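Local structure of SIR4-interacting protein SIF2 (Saccharomyces cerevisiae, 1R5M) at residues V49-N54 with I397-W402; I60-E65 with T112-S117; D257-L262 with A295-D300; G342-V347 with V354-L359. The protein antagonizes telomeric silencing in yeast, may recruit SIR4 to non-telomeric sites, and is a WD-repeat subunit of the Set3C corepressor complex. All coordinates share one frame; numbering follows the deposited sequence.

Contact 1 (V49-N54 with I397-W402). With SO4 (sulfate ion), chain C.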
# COMPACT_ATOMS: atom_id res chain seq x y z
N VAL A 49 -1.01 -2.64 13.82
CA VAL A 49 -0.51 -1.41 13.24
C VAL A 49 -0.91 -1.34 11.77
O VAL A 49 -1.36 -0.30 11.29
CB VAL A 49 1.03 -1.33 13.37
CG1 VAL A 49 1.55 -0.08 12.70
CG2 VAL A 49 1.41 -1.34 14.85
N SER A 50 -0.73 -2.45 11.07
CA SER A 50 -1.09 -2.56 9.66
C SER A 50 -1.20 -4.04 9.35
O SER A 50 -0.82 -4.88 10.17
CB SER A 50 -0.02 -1.92 8.77
OG SER A 50 1.17 -2.69 8.78
N SER A 51 -1.71 -4.38 8.18
CA SER A 51 -1.84 -5.78 7.81
C SER A 51 -1.86 -5.93 6.31
O SER A 51 -2.05 -4.96 5.57
CB SER A 51 -3.12 -6.38 8.42
OG SER A 51 -4.29 -5.84 7.83
N THR A 52 -1.64 -7.15 5.85
CA THR A 52 -1.65 -7.45 4.43
C THR A 52 -1.99 -8.93 4.25
O THR A 52 -1.38 -9.80 4.87
CB THR A 52 -0.30 -7.08 3.77
OG1 THR A 52 -0.34 -7.41 2.37
CG2 THR A 52 0.86 -7.81 4.44
N TRP A 53 -2.98 -9.20 3.41
CA TRP A 53 -3.41 -10.57 3.16
C TRP A 53 -2.53 -11.26 2.13
O TRP A 53 -1.93 -10.61 1.27
CB TRP A 53 -4.86 -10.59 2.66
CG TRP A 53 -5.86 -10.10 3.65
CD1 TRP A 53 -6.17 -8.80 3.93
CD2 TRP A 53 -6.71 -10.91 4.47
NE1 TRP A 53 -7.16 -8.75 4.88
CE2 TRP A 53 -7.51 -10.03 5.23
CE3 TRP A 53 -6.87 -12.29 4.64
CZ2 TRP A 53 -8.47 -10.48 6.15
CZ3 TRP A 53 -7.83 -12.74 5.55
CH2 TRP A 53 -8.61 -11.84 6.29
N ASN A 54 -2.45 -12.58 2.23
CA ASN A 54 -1.65 -13.35 1.29
C ASN A 54 -2.25 -13.15 -0.10
O ASN A 54 -3.47 -13.23 -0.28
CB ASN A 54 -1.67 -14.82 1.69
CG ASN A 54 -0.68 -15.64 0.90
OD1 ASN A 54 -0.91 -15.96 -0.27
ND2 ASN A 54 0.44 -15.97 1.52
N ILE A 397 -8.51 5.00 12.00
CA ILE A 397 -8.14 3.80 11.24
C ILE A 397 -6.91 4.26 10.46
O ILE A 397 -6.99 5.22 9.70
CB ILE A 397 -9.24 3.37 10.26
CG1 ILE A 397 -10.43 2.81 11.05
CG2 ILE A 397 -8.70 2.32 9.29
CD1 ILE A 397 -11.65 2.52 10.19
N PHE A 398 -5.79 3.57 10.65
CA PHE A 398 -4.53 3.91 9.99
C PHE A 398 -4.25 3.08 8.74
O PHE A 398 -3.46 3.47 7.88
CB PHE A 398 -3.36 3.72 10.95
CG PHE A 398 -3.20 4.82 11.96
CD1 PHE A 398 -2.19 4.74 12.92
CD2 PHE A 398 -4.02 5.94 11.94
CE1 PHE A 398 -2.00 5.76 13.85
CE2 PHE A 398 -3.84 6.98 12.87
CZ PHE A 398 -2.83 6.88 13.82
N ASP A 399 -4.89 1.92 8.65
CA ASP A 399 -4.65 1.04 7.52
C ASP A 399 -5.79 0.06 7.30
O ASP A 399 -6.56 -0.23 8.22
CB ASP A 399 -3.34 0.26 7.77
CG ASP A 399 -3.03 -0.74 6.67
OD1 ASP A 399 -3.09 -1.96 6.92
OD2 ASP A 399 -2.70 -0.29 5.55
N LEU A 400 -5.91 -0.42 6.08
CA LEU A 400 -6.91 -1.42 5.75
C LEU A 400 -6.34 -2.28 4.63
O LEU A 400 -5.46 -1.83 3.89
CB LEU A 400 -8.24 -0.76 5.34
CG LEU A 400 -8.40 0.07 4.07
CD1 LEU A 400 -9.83 0.61 4.02
CD2 LEU A 400 -7.40 1.21 4.05
N SER A 401 -6.80 -3.52 4.54
CA SER A 401 -6.31 -4.42 3.50
C SER A 401 -7.37 -5.42 3.09
O SER A 401 -8.15 -5.90 3.92
CB SER A 401 -5.08 -5.16 4.01
OG SER A 401 -5.40 -5.96 5.14
N TRP A 402 -7.40 -5.73 1.79
CA TRP A 402 -8.34 -6.68 1.21
C TRP A 402 -7.74 -8.08 1.11
O TRP A 402 -6.56 -8.23 0.78
CB TRP A 402 -8.68 -6.32 -0.23
CG TRP A 402 -9.51 -5.12 -0.49
CD1 TRP A 402 -9.07 -3.85 -0.75
CD2 TRP A 402 -10.93 -5.09 -0.65
NE1 TRP A 402 -10.13 -3.04 -1.08
CE2 TRP A 402 -11.28 -3.77 -1.02
CE3 TRP A 402 -11.94 -6.05 -0.51
CZ2 TRP A 402 -12.60 -3.40 -1.27
CZ3 TRP A 402 -13.25 -5.68 -0.76
CH2 TRP A 402 -13.57 -4.36 -1.14
S SO4 C . -1.95 -4.32 0.86
O1 SO4 C . -1.87 -3.76 -0.50
O2 SO4 C . -0.76 -3.92 1.64
O3 SO4 C . -3.16 -3.81 1.53
O4 SO4 C . -1.99 -5.79 0.79
O HOH W 1 -5.01 -3.38 8.20
O HOH W 2 -2.24 -2.60 3.98
O HOH W 3 -4.04 -7.43 1.29
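Ser51 and Ser401 meet hydroxyl to hydroxyl, the proton of Ser401 OG pointing to Ser51 OG at 2.9 Å; the short side chain of serine lets the two oxygens meet directly between strands whose axes run nearly parallel (8°) and only 6.1 Å apart. The other direct bonds join a side chain to the backbone. Ser51 N donates to Asp399 OD1 (3.1 Å), approaching the anti side of the carboxylate 33° out of its plane. Asp399 can be there because its CG lies anti to the backbone N (chi1 178°); its OD2 forms a salt bridge with Arg337. Trp53 NE1 gives Ser401 O a weak, bent bond at 3.2 Å, near the plane of the indole.

These are the innermost strands of the first and eighth WD repeats, side by side around the axis of the β-propeller.

Water adds further bridges. One molecule accepts from Ser51 OG and donates to Asp399 OD1; another accepts from the backbone N-H of Trp53 and donates to Trp402 O (2.7 Å) and to sulfate O4. The sulfate, most likely picked up from the crystallisation solution, also accepts from Thr52 OG1 at 2.8 Å, while its O3 stands 3.4 Å from Ser401 CB.

Contact 2 (I60-E65 with T112-S117)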
# COMPACT_ATOMS: atom_id res chain seq x y z
N ILE A 60 -5.37 -16.36 4.63
CA ILE A 60 -4.18 -15.97 5.39
C ILE A 60 -3.92 -14.48 5.47
O ILE A 60 -3.84 -13.78 4.46
CB ILE A 60 -2.93 -16.68 4.82
CG1 ILE A 60 -3.12 -18.20 4.90
CG2 ILE A 60 -1.69 -16.25 5.59
CD1 ILE A 60 -1.96 -19.00 4.35
N LEU A 61 -3.78 -14.00 6.70
CA LEU A 61 -3.53 -12.59 6.99
C LEU A 61 -2.24 -12.41 7.78
O LEU A 61 -1.94 -13.19 8.69
CB LEU A 61 -4.70 -12.02 7.81
CG LEU A 61 -4.58 -10.59 8.35
CD1 LEU A 61 -4.55 -9.61 7.19
CD2 LEU A 61 -5.77 -10.28 9.27
N ALA A 62 -1.46 -11.40 7.41
CA ALA A 62 -0.24 -11.08 8.13
C ALA A 62 -0.48 -9.72 8.77
O ALA A 62 -0.96 -8.81 8.10
CB ALA A 62 0.94 -11.00 7.17
N TYR A 63 -0.19 -9.58 10.05
CA TYR A 63 -0.39 -8.28 10.67
C TYR A 63 0.74 -7.91 11.61
O TYR A 63 1.33 -8.76 12.27
CB TYR A 63 -1.75 -8.22 11.38
CG TYR A 63 -1.97 -9.19 12.52
CD1 TYR A 63 -1.38 -8.98 13.76
CD2 TYR A 63 -2.82 -10.28 12.37
CE1 TYR A 63 -1.64 -9.83 14.84
CE2 TYR A 63 -3.09 -11.14 13.44
CZ TYR A 63 -2.49 -10.90 14.67
OH TYR A 63 -2.77 -11.72 15.74
N GLY A 64 1.06 -6.62 11.64
CA GLY A 64 2.13 -6.15 12.50
C GLY A 64 1.60 -5.60 13.80
O GLY A 64 0.51 -5.02 13.84
N GLU A 65 2.36 -5.79 14.87
CA GLU A 65 1.94 -5.31 16.18
C GLU A 65 2.99 -4.36 16.74
O GLU A 65 4.07 -4.21 16.18
CB GLU A 65 1.71 -6.48 17.13
CG GLU A 65 0.65 -7.46 16.61
CD GLU A 65 0.52 -8.70 17.46
OE1 GLU A 65 0.04 -8.59 18.61
OE2 GLU A 65 0.92 -9.78 16.99
N THR A 112 6.52 -1.80 11.26
CA THR A 112 6.04 -0.68 10.44
C THR A 112 5.73 -1.02 8.99
O THR A 112 5.19 -0.19 8.25
CB THR A 112 7.06 0.45 10.43
OG1 THR A 112 8.29 -0.03 9.86
CG2 THR A 112 7.33 0.96 11.84
N CYS A 113 6.08 -2.23 8.57
CA CYS A 113 5.86 -2.61 7.18
C CYS A 113 5.85 -4.12 7.01
O CYS A 113 6.61 -4.83 7.65
CB CYS A 113 6.98 -1.99 6.33
SG CYS A 113 6.83 -2.15 4.53
N LEU A 114 4.95 -4.60 6.15
CA LEU A 114 4.85 -6.02 5.84
C LEU A 114 4.62 -6.13 4.34
O LEU A 114 3.83 -5.37 3.77
CB LEU A 114 3.70 -6.70 6.58
CG LEU A 114 3.74 -6.66 8.11
CD1 LEU A 114 2.99 -5.43 8.58
CD2 LEU A 114 3.11 -7.92 8.68
N ALA A 115 5.29 -7.08 3.69
CA ALA A 115 5.13 -7.25 2.25
C ALA A 115 5.31 -8.69 1.81
O ALA A 115 6.39 -9.26 1.93
CB ALA A 115 6.14 -6.36 1.51
N TRP A 116 4.23 -9.28 1.30
CA TRP A 116 4.26 -10.65 0.78
C TRP A 116 4.92 -10.64 -0.60
O TRP A 116 4.82 -9.65 -1.33
CB TRP A 116 2.85 -11.21 0.57
CG TRP A 116 2.08 -11.55 1.79
CD1 TRP A 116 1.08 -10.82 2.36
CD2 TRP A 116 2.19 -12.75 2.56
NE1 TRP A 116 0.56 -11.49 3.44
CE2 TRP A 116 1.22 -12.68 3.58
CE3 TRP A 116 3.02 -13.88 2.48
CZ2 TRP A 116 1.06 -13.70 4.53
CZ3 TRP A 116 2.86 -14.89 3.42
CH2 TRP A 116 1.88 -14.79 4.43
N SER A 117 5.58 -11.74 -0.94
CA SER A 117 6.16 -11.87 -2.27
C SER A 117 4.96 -12.11 -3.18
O SER A 117 3.89 -12.51 -2.72
CB SER A 117 7.12 -13.06 -2.31
OG SER A 117 6.44 -14.26 -1.98
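Ile60 presents its CG2 methyl to the six-membered ring of Trp116, 3.9 Å from CZ2 and nearly as close to CH2. The two side chains cross at about a right angle. The branch reaches the ring because CG2 lies anti to the backbone N, while CG1 stands beside that N, anti to the carbonyl carbon (chi1 -59°). A β-branched residue is apt here, since the branching puts a methyl right at CB, where it can meet the indole.

Two residues on, Ala62 also points its CB at Trp116. The methyl lies 3.8 Å from CZ2 and just as near NE1, so it sits by CE2, the fusion atom between them, and a small residue lets the indole come close to the strand. The nitrogen itself is spoken for: Trp116 NE1 donates to Thr52 O, on the strand that precedes 60-65 in the same blade. The same Ala62 CB touches Leu114 CD2 at 4.1 Å, and thus lies between the two large side chains.

The contact joins adjacent blades of the propeller. Strand 60-65, second in the sheet of the first WD repeat, is faced by strand 112-116, innermost in the second; they run antiparallel at 164° with their axes 7.4 Å apart, separated by apolar side chains.

Tyr63 turns its CB away, and it is the carbonyl carbon that meets Leu114 CD2, at 3.8 Å. Gly64 carries no side chain, which lets the other methyl, Leu114 CD1, settle 3.8 Å from Gly64 N. The fork of Leu114 therefore rests on the peptide linking these two residues.

Contact 3 (D257-L262 with A295-D300)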
# COMPACT_ATOMS: atom_id res chain seq x y z
N ASP A 257 1.86 -3.51 -15.19
CA ASP A 257 2.65 -4.37 -16.06
C ASP A 257 1.99 -4.75 -17.38
O ASP A 257 2.62 -5.38 -18.23
CB ASP A 257 3.07 -5.63 -15.31
CG ASP A 257 4.24 -6.33 -15.95
OD1 ASP A 257 5.23 -5.65 -16.29
OD2 ASP A 257 4.18 -7.57 -16.13
N THR A 258 0.73 -4.37 -17.56
CA THR A 258 0.04 -4.67 -18.81
C THR A 258 0.17 -3.51 -19.79
O THR A 258 0.59 -3.71 -20.93
CB THR A 258 -1.45 -4.97 -18.59
OG1 THR A 258 -1.58 -6.15 -17.78
CG2 THR A 258 -2.16 -5.21 -19.92
N ASN A 259 -0.18 -2.30 -19.36
CA ASN A 259 -0.06 -1.14 -20.25
C ASN A 259 1.32 -0.49 -20.16
O ASN A 259 1.62 0.46 -20.89
CB ASN A 259 -1.16 -0.11 -19.96
CG ASN A 259 -1.10 0.45 -18.56
OD1 ASN A 259 -0.09 0.34 -17.88
ND2 ASN A 259 -2.19 1.08 -18.13
N LYS A 260 2.16 -1.01 -19.27
CA LYS A 260 3.53 -0.52 -19.06
C LYS A 260 3.62 0.96 -18.67
O LYS A 260 4.55 1.66 -19.06
CB LYS A 260 4.36 -0.76 -20.33
CG LYS A 260 4.38 -2.20 -20.79
CD LYS A 260 4.94 -3.13 -19.73
CE LYS A 260 4.99 -4.57 -20.22
NZ LYS A 260 5.47 -5.50 -19.16
N LEU A 261 2.64 1.42 -17.89
CA LEU A 261 2.64 2.80 -17.45
C LEU A 261 2.82 2.88 -15.94
O LEU A 261 2.37 2.00 -15.20
CB LEU A 261 1.32 3.48 -17.82
CG LEU A 261 0.99 3.59 -19.31
CD1 LEU A 261 -0.39 4.20 -19.48
CD2 LEU A 261 2.04 4.44 -20.02
N LEU A 262 3.47 3.95 -15.50
CA LEU A 262 3.71 4.19 -14.08
C LEU A 262 2.76 5.27 -13.59
O LEU A 262 2.64 6.32 -14.21
CB LEU A 262 5.14 4.66 -13.85
CG LEU A 262 5.46 5.10 -12.41
CD1 LEU A 262 5.45 3.88 -11.49
CD2 LEU A 262 6.81 5.79 -12.37
N ALA A 295 -3.44 5.82 -4.24
CA ALA A 295 -3.87 5.80 -5.64
C ALA A 295 -3.60 4.41 -6.20
O ALA A 295 -2.62 3.77 -5.84
CB ALA A 295 -3.14 6.86 -6.45
N SER A 296 -4.48 3.97 -7.09
CA SER A 296 -4.36 2.65 -7.70
C SER A 296 -4.84 2.64 -9.14
O SER A 296 -5.61 3.49 -9.57
CB SER A 296 -5.21 1.62 -6.95
OG SER A 296 -4.81 1.45 -5.60
N TRP A 297 -4.37 1.64 -9.88
CA TRP A 297 -4.82 1.45 -11.24
C TRP A 297 -6.17 0.75 -11.14
O TRP A 297 -6.40 -0.05 -10.24
CB TRP A 297 -3.86 0.53 -12.01
CG TRP A 297 -2.66 1.22 -12.51
CD1 TRP A 297 -1.43 1.25 -11.93
CD2 TRP A 297 -2.58 2.04 -13.68
NE1 TRP A 297 -0.58 2.04 -12.67
CE2 TRP A 297 -1.27 2.54 -13.75
CE3 TRP A 297 -3.50 2.40 -14.67
CZ2 TRP A 297 -0.84 3.38 -14.78
CZ3 TRP A 297 -3.08 3.24 -15.70
CH2 TRP A 297 -1.76 3.72 -15.74
N VAL A 298 -7.06 1.10 -12.06
CA VAL A 298 -8.38 0.47 -12.13
C VAL A 298 -8.37 -0.04 -13.56
O VAL A 298 -8.73 0.68 -14.50
CB VAL A 298 -9.52 1.48 -11.92
CG1 VAL A 298 -10.86 0.78 -12.08
CG2 VAL A 298 -9.41 2.11 -10.53
N GLY A 299 -7.93 -1.28 -13.74
CA GLY A 299 -7.83 -1.81 -15.08
C GLY A 299 -6.64 -1.13 -15.74
O GLY A 299 -5.68 -0.74 -15.06
N ASP A 300 -6.70 -0.97 -17.05
CA ASP A 300 -5.60 -0.36 -17.80
C ASP A 300 -5.89 1.05 -18.31
O ASP A 300 -4.98 1.72 -18.79
CB ASP A 300 -5.24 -1.25 -18.99
CG ASP A 300 -4.79 -2.63 -18.58
OD1 ASP A 300 -4.91 -3.56 -19.40
OD2 ASP A 300 -4.31 -2.79 -17.43
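Asn259 and Asp300 bring the two backbones closest, with CA atoms 6.1 Å apart, where a turn of the fifth WD repeat meets a turn of the sixth. From there the chains diverge: Leu262 and Trp297, farther into their strands, have CA atoms 9.4 Å apart. The first turn is tight, Lys260 adopting left-handed helical angles, and Asn259 OD1 accepts from Leu261 N (2.9 Å) to complete an Asx turn.

Its other amide atom, Asn259 ND2, reaches across to Asp300 O at 2.9 Å, with the acceptor almost in the plane of the amide. The amide tip also meets the tip of the Trp297 ring, ND2 lying 3.4 Å from CZ3 with the two planes 67° apart. Leu261 crosses that indole at about a right angle, its CB 3.7 Å from CH2. Trp297 NE1 is held by Glu254 O on the strand leading to the turn. The Thr258 CG2 methyl lies against Asp300 OD1.

Asparagine suits this position because its carbonyl and its amide nitrogen do different work: one fixes the turn within its own blade, the other bonds to the next, which would tie the shape of the turn to the joint between blades.

Contact 4 (G342-V347 with V354-L359)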
# COMPACT_ATOMS: atom_id res chain seq x y z
N GLY A 342 -10.38 -5.26 -8.93
CA GLY A 342 -10.47 -3.89 -9.39
C GLY A 342 -11.87 -3.31 -9.49
O GLY A 342 -12.07 -2.27 -10.12
N GLN A 343 -12.84 -3.97 -8.86
CA GLN A 343 -14.23 -3.52 -8.91
C GLN A 343 -14.70 -2.78 -7.67
O GLN A 343 -15.80 -2.21 -7.66
CB GLN A 343 -15.15 -4.72 -9.16
CG GLN A 343 -14.87 -5.44 -10.47
CD GLN A 343 -15.42 -4.70 -11.67
OE1 GLN A 343 -15.23 -3.49 -11.81
NE2 GLN A 343 -16.09 -5.43 -12.56
N LYS A 344 -13.88 -2.78 -6.62
CA LYS A 344 -14.25 -2.11 -5.37
C LYS A 344 -13.08 -1.32 -4.81
O LYS A 344 -11.93 -1.75 -4.91
CB LYS A 344 -14.70 -3.15 -4.34
CG LYS A 344 -15.89 -4.01 -4.77
CD LYS A 344 -17.19 -3.23 -4.73
CE LYS A 344 -18.38 -4.10 -5.13
NZ LYS A 344 -18.30 -4.52 -6.56
N TYR A 345 -13.37 -0.17 -4.21
CA TYR A 345 -12.33 0.66 -3.62
C TYR A 345 -12.75 0.99 -2.20
O TYR A 345 -13.80 1.59 -1.98
CB TYR A 345 -12.15 1.95 -4.43
CG TYR A 345 -10.87 2.69 -4.12
CD1 TYR A 345 -9.63 2.13 -4.42
CD2 TYR A 345 -10.89 3.95 -3.52
CE1 TYR A 345 -8.44 2.81 -4.13
CE2 TYR A 345 -9.71 4.64 -3.23
CZ TYR A 345 -8.49 4.06 -3.54
OH TYR A 345 -7.31 4.73 -3.27
N ALA A 346 -11.92 0.59 -1.23
CA ALA A 346 -12.22 0.83 0.17
C ALA A 346 -11.36 1.95 0.73
O ALA A 346 -10.15 1.98 0.51
CB ALA A 346 -11.98 -0.45 0.97
N VAL A 347 -11.99 2.88 1.45
CA VAL A 347 -11.27 4.00 2.04
C VAL A 347 -11.57 4.14 3.52
O VAL A 347 -12.67 3.83 3.97
CB VAL A 347 -11.63 5.33 1.34
CG1 VAL A 347 -11.18 5.29 -0.12
CG2 VAL A 347 -13.12 5.59 1.43
N VAL A 354 -15.33 3.32 7.33
CA VAL A 354 -14.77 2.72 6.13
C VAL A 354 -15.88 2.70 5.10
O VAL A 354 -16.98 2.20 5.36
CB VAL A 354 -14.31 1.26 6.36
CG1 VAL A 354 -13.86 0.65 5.03
CG2 VAL A 354 -13.19 1.22 7.37
N ASN A 355 -15.60 3.25 3.92
CA ASN A 355 -16.57 3.24 2.84
C ASN A 355 -16.01 2.36 1.73
O ASN A 355 -14.82 2.43 1.42
CB ASN A 355 -16.79 4.65 2.26
CG ASN A 355 -17.89 5.42 2.97
OD1 ASN A 355 -18.20 6.55 2.60
ND2 ASN A 355 -18.48 4.81 3.99
N VAL A 356 -16.87 1.52 1.17
CA VAL A 356 -16.46 0.68 0.05
C VAL A 356 -17.26 1.20 -1.14
O VAL A 356 -18.49 1.25 -1.10
CB VAL A 356 -16.80 -0.81 0.29
CG1 VAL A 356 -16.37 -1.63 -0.92
CG2 VAL A 356 -16.09 -1.31 1.53
N TYR A 357 -16.54 1.63 -2.17
CA TYR A 357 -17.16 2.16 -3.38
C TYR A 357 -17.19 1.11 -4.48
O TYR A 357 -16.27 0.30 -4.62
CB TYR A 357 -16.40 3.40 -3.84
CG TYR A 357 -16.58 4.57 -2.90
CD1 TYR A 357 -17.73 5.35 -2.95
CD2 TYR A 357 -15.64 4.84 -1.91
CE1 TYR A 357 -17.94 6.39 -2.04
CE2 TYR A 357 -15.84 5.87 -0.99
CZ TYR A 357 -16.99 6.63 -1.06
OH TYR A 357 -17.21 7.63 -0.14
N ASP A 358 -18.27 1.11 -5.26
CA ASP A 358 -18.44 0.15 -6.34
C ASP A 358 -18.07 0.79 -7.67
O ASP A 358 -18.64 1.81 -8.07
CB ASP A 358 -19.89 -0.33 -6.35
CG ASP A 358 -20.15 -1.39 -7.40
OD1 ASP A 358 -19.18 -2.05 -7.83
OD2 ASP A 358 -21.33 -1.57 -7.77
N LEU A 359 -17.11 0.17 -8.35
CA LEU A 359 -16.64 0.67 -9.64
C LEU A 359 -17.16 -0.17 -10.80
O LEU A 359 -16.92 0.16 -11.96
CB LEU A 359 -15.11 0.66 -9.67
CG LEU A 359 -14.37 1.25 -8.47
CD1 LEU A 359 -12.86 1.13 -8.69
CD2 LEU A 359 -14.75 2.71 -8.28
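Tyr357 offers the edge of its ring to Val347, whose CG2 methyl fits in the ring plane 3.7 Å from CE2; the two side chains cross at about a right angle. The methyl gets there by occupying the position between the backbone N and the carbonyl carbon, and it also rests on Asn355 CB. On the same face Leu359 packs its CD1 3.8 Å from Gly342 O, just before strand 344-347, and more loosely against Tyr345 CB.

On the reverse face Ala346 and Val356 form a non-hydrogen-bonded pair with CA atoms only 4.2 Å apart, and Ala346 CB, a short bump, lies 4.2 Å from Val356 CG2. Next to it Lys344 folds down, bent at chi2 (-74°): CD passes 3.6 Å from Tyr357 O, and NZ makes a salt bridge with Asp358 OD1 (2.9 Å), met from above the carboxylate plane. That same oxygen caps Lys360 N as the chain turns into helix 360-363. The backbone bonds of the antiparallel hairpin, such as Tyr357 N to Tyr345 O at 2.7 Å, lie between the two faces.

These are the two middle strands of the seventh WD blade, between strands 333-338 and 380-388. Leu400 and Trp402 of the eighth repeat pack over the small methyl of Ala346, whereas Tyr345 and Leu359 face Ile304 in the sixth.

In the fold
Contacts 1, 2 and 3 lie between blades of the propeller, whereas contact 4 lies within one. Contact 1 joins the first and last WD repeats; strand 37-44, paired with strand 419-422, completes the last blade, so the ring closes there. Contacts 1 and 2, with centres 8 Å apart, share the first blade: Thr52 N bonds to Ala62 O (2.9 Å). Contact 4 meets contact 1 through Trp402 CH2 on Lys344 CB (3.6 Å), and contact 3 through Val298 CG1 on Gly342 O (3.8 Å). Contacts 2 and 3 sit on opposite sides of the chain's centre, about 24 Å between centres. The sulfate belongs to contact 1.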